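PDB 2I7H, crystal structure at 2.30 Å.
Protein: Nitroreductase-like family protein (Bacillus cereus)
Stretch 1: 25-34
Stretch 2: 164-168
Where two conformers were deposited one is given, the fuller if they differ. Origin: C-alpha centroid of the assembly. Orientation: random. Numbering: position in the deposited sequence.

Stretch 1 (25-34) DKAVEKDLLI
Stretch 2, residues 164-168: HIGYF

The apolar centre of the contact is formed where a strand running through His-164, Ile-165 and Gly-166 lies beside a loop that leads into a helix beginning at Lys-30. Its deepest pair is Leu-33 and Ile-165, both buried and both with CA-to-CB bonds directed toward the opposing stretch; Leu-33 CD2 packs 4.1 Å from Ile-165 CG2. Leu-33 adopts the mt rotamer (-64°, 172°), as does Ile-165 (-52°, 151°). Next along the chain, Gly-166 is almost fully extended (phi/psi 174/173) and offers bare backbone to Val-28, whose CG2 rests 3.8 Å from Gly-166 CA. Val-28 is in the t rotamer, and the same methyl lies 3.8 Å from Tyr-167 CD1, so CG2 bridges Gly-166 and Tyr-167.

The register follows from these contacts. The CA atoms of Val-28 and Gly-166 are 6.3 Å apart, as are those of Lys-26 and Tyr-167; the loop therefore advances from 26 to 28 as the facing stretch steps back from 167 to 166, and the two chains run in opposite senses. The loop backbone from Lys-26 to Glu-29 is extended (phi -72 to -97°, psi 123 to 149°). Glu-29 occupies the N-cap position, and the first helical turn is marked by hydrogen bonds from Leu-33 N to Glu-29 O (3.3 Å) and from Ile-34 N to Lys-30 O (3.0 Å).

Tyr-167 contributes the largest covered area. With chi1 at -65° (m) and chi2 at 103°, its ring reaches along the loop to the helix, where Leu-32 (tp, 175° and 62°) brings CD2 to 3.3 Å from Tyr-167 OH and 4.4 Å from Tyr-167 CZ. Lys-26, all-trans from chi1 to chi4, extends its chain across one ring face. Its CE lies 4.0 Å from the centroid of the Tyr-167 ring, 14° off the normal, in a CH-pi contact, while NZ stands 3.8 Å from that centroid and only 8° off the normal, placing the ammonium group almost directly above the ring in a cation-pi interaction. Ala-27 O meets the ring edge, 3.3 Å from Tyr-167 CE1.

No direct hydrogen bond joins the stretches; two waters connect them at the polar edge. One donates to Lys-26 O (2.6 Å from the water O) and accepts from Tyr-167 N (3.0 Å from the same O), linking the backbones. The second water O accepts from Glu-29 N at 2.8 Å, lies 2.8 Å from Tyr-167 OH in a further hydrogen bond, and donates weakly to Ala-27 O at 3.4 Å, tying the phenol to the loop just before the helix.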

# COMPACT_ATOMS: atom_id res chain seq x y z
N ASP A 25 21.02 -13.81 -13.87
CA ASP A 25 22.21 -13.64 -13.04
C ASP A 25 22.91 -12.30 -13.34
O ASP A 25 24.11 -12.14 -13.12
CB ASP A 25 23.18 -14.83 -13.22
CG ASP A 25 23.73 -15.37 -11.89
OD1 ASP A 25 23.16 -15.10 -10.82
OD2 ASP A 25 24.75 -16.10 -11.93
N LYS A 26 22.13 -11.36 -13.87
CA LYS A 26 22.58 -9.98 -14.07
C LYS A 26 22.71 -9.26 -12.72
O LYS A 26 21.98 -9.55 -11.77
CB LYS A 26 21.61 -9.23 -14.98
CG LYS A 26 22.09 -7.88 -15.42
CD LYS A 26 21.02 -7.13 -16.15
CE LYS A 26 21.41 -5.69 -16.34
NZ LYS A 26 20.25 -4.95 -16.88
N ALA A 27 23.65 -8.32 -12.64
CA ALA A 27 24.03 -7.75 -11.36
C ALA A 27 23.11 -6.60 -11.00
O ALA A 27 22.87 -5.72 -11.82
CB ALA A 27 25.49 -7.30 -11.40
N VAL A 28 22.60 -6.61 -9.78
CA VAL A 28 21.77 -5.50 -9.30
C VAL A 28 22.66 -4.57 -8.48
O VAL A 28 23.28 -5.00 -7.50
CB VAL A 28 20.55 -5.99 -8.47
CG1 VAL A 28 19.73 -4.81 -7.95
CG2 VAL A 28 19.67 -6.89 -9.32
N GLU A 29 22.72 -3.31 -8.86
CA GLU A 29 23.56 -2.36 -8.15
C GLU A 29 22.87 -1.87 -6.86
O GLU A 29 21.70 -1.51 -6.86
CB GLU A 29 23.96 -1.19 -9.05
CG GLU A 29 25.46 -0.93 -9.10
CD GLU A 29 26.23 -2.02 -9.83
OE1 GLU A 29 25.99 -2.20 -11.04
OE2 GLU A 29 27.06 -2.70 -9.18
N LYS A 30 23.64 -1.88 -5.78
CA LYS A 30 23.18 -1.49 -4.44
C LYS A 30 22.69 -0.03 -4.44
O LYS A 30 21.69 0.30 -3.78
CB LYS A 30 24.35 -1.67 -3.47
CG LYS A 30 24.13 -1.17 -2.07
CD LYS A 30 25.34 -0.38 -1.58
CE LYS A 30 26.52 -1.27 -1.16
NZ LYS A 30 27.59 -0.45 -0.52
N ASP A 31 23.39 0.82 -5.19
CA ASP A 31 23.11 2.25 -5.25
C ASP A 31 21.80 2.52 -5.96
O ASP A 31 21.13 3.51 -5.68
CB ASP A 31 24.25 2.97 -5.98
CG ASP A 31 25.44 3.26 -5.07
OD1 ASP A 31 25.42 2.86 -3.88
OD2 ASP A 31 26.41 3.92 -5.55
N LEU A 32 21.44 1.64 -6.88
CA LEU A 32 20.14 1.68 -7.53
C LEU A 32 19.01 1.33 -6.55
O LEU A 32 17.96 1.98 -6.55
CB LEU A 32 20.14 0.73 -8.72
CG LEU A 32 18.82 0.55 -9.46
CD1 LEU A 32 18.36 1.85 -10.05
CD2 LEU A 32 18.98 -0.51 -10.53
N LEU A 33 19.21 0.29 -5.74
CA LEU A 33 18.19 -0.12 -4.78
C LEU A 33 17.99 0.97 -3.75
O LEU A 33 16.87 1.21 -3.30
CB LEU A 33 18.58 -1.43 -4.09
CG LEU A 33 18.68 -2.67 -4.98
CD1 LEU A 33 19.25 -3.79 -4.20
CD2 LEU A 33 17.30 -3.05 -5.50
N ILE A 34 19.08 1.65 -3.38
CA ILE A 34 19.00 2.72 -2.40
C ILE A 34 18.30 3.92 -3.03
O ILE A 34 17.53 4.61 -2.37
CB ILE A 34 20.43 3.10 -1.89
CG1 ILE A 34 20.97 2.01 -0.96
CG2 ILE A 34 20.45 4.49 -1.22
CD1 ILE A 34 22.48 2.06 -0.83
N HIS A 164 11.93 -9.91 -2.87
CA HIS A 164 12.96 -10.63 -3.62
C HIS A 164 13.08 -9.95 -4.98
O HIS A 164 12.09 -9.73 -5.65
CB HIS A 164 12.61 -12.10 -3.76
CG HIS A 164 12.67 -12.84 -2.46
ND1 HIS A 164 13.59 -13.84 -2.22
CD2 HIS A 164 11.94 -12.73 -1.32
CE1 HIS A 164 13.41 -14.33 -1.00
NE2 HIS A 164 12.43 -13.66 -0.43
N ILE A 165 14.29 -9.59 -5.35
CA ILE A 165 14.50 -8.59 -6.39
C ILE A 165 15.60 -9.00 -7.35
O ILE A 165 16.63 -9.52 -6.93
CB ILE A 165 14.90 -7.22 -5.78
CG1 ILE A 165 13.93 -6.81 -4.68
CG2 ILE A 165 15.03 -6.13 -6.85
CD1 ILE A 165 14.55 -5.93 -3.59
N GLY A 166 15.40 -8.74 -8.63
CA GLY A 166 16.47 -8.84 -9.62
C GLY A 166 15.95 -8.64 -11.02
O GLY A 166 14.74 -8.52 -11.23
N TYR A 167 16.87 -8.58 -11.97
CA TYR A 167 16.51 -8.49 -13.39
C TYR A 167 15.95 -9.83 -13.84
O TYR A 167 16.24 -10.86 -13.24
CB TYR A 167 17.72 -8.05 -14.24
CG TYR A 167 18.18 -6.66 -13.90
CD1 TYR A 167 19.32 -6.45 -13.11
CD2 TYR A 167 17.45 -5.55 -14.32
CE1 TYR A 167 19.73 -5.15 -12.77
CE2 TYR A 167 17.84 -4.26 -13.99
CZ TYR A 167 18.97 -4.06 -13.21
OH TYR A 167 19.34 -2.78 -12.89
N PHE A 168 15.14 -9.80 -14.88
CA PHE A 168 14.44 -11.01 -15.30
C PHE A 168 14.37 -11.11 -16.80
O PHE A 168 14.47 -10.11 -17.52
CB PHE A 168 13.02 -11.07 -14.69
CG PHE A 168 12.14 -9.94 -15.10
CD1 PHE A 168 11.23 -10.09 -16.14
CD2 PHE A 168 12.24 -8.71 -14.48
CE1 PHE A 168 10.42 -9.02 -16.53
CE2 PHE A 168 11.43 -7.64 -14.86
CZ PHE A 168 10.53 -7.79 -15.86
O HOH W 1 19.43 -10.12 -12.00
O HOH W 2 21.62 -2.64 -11.34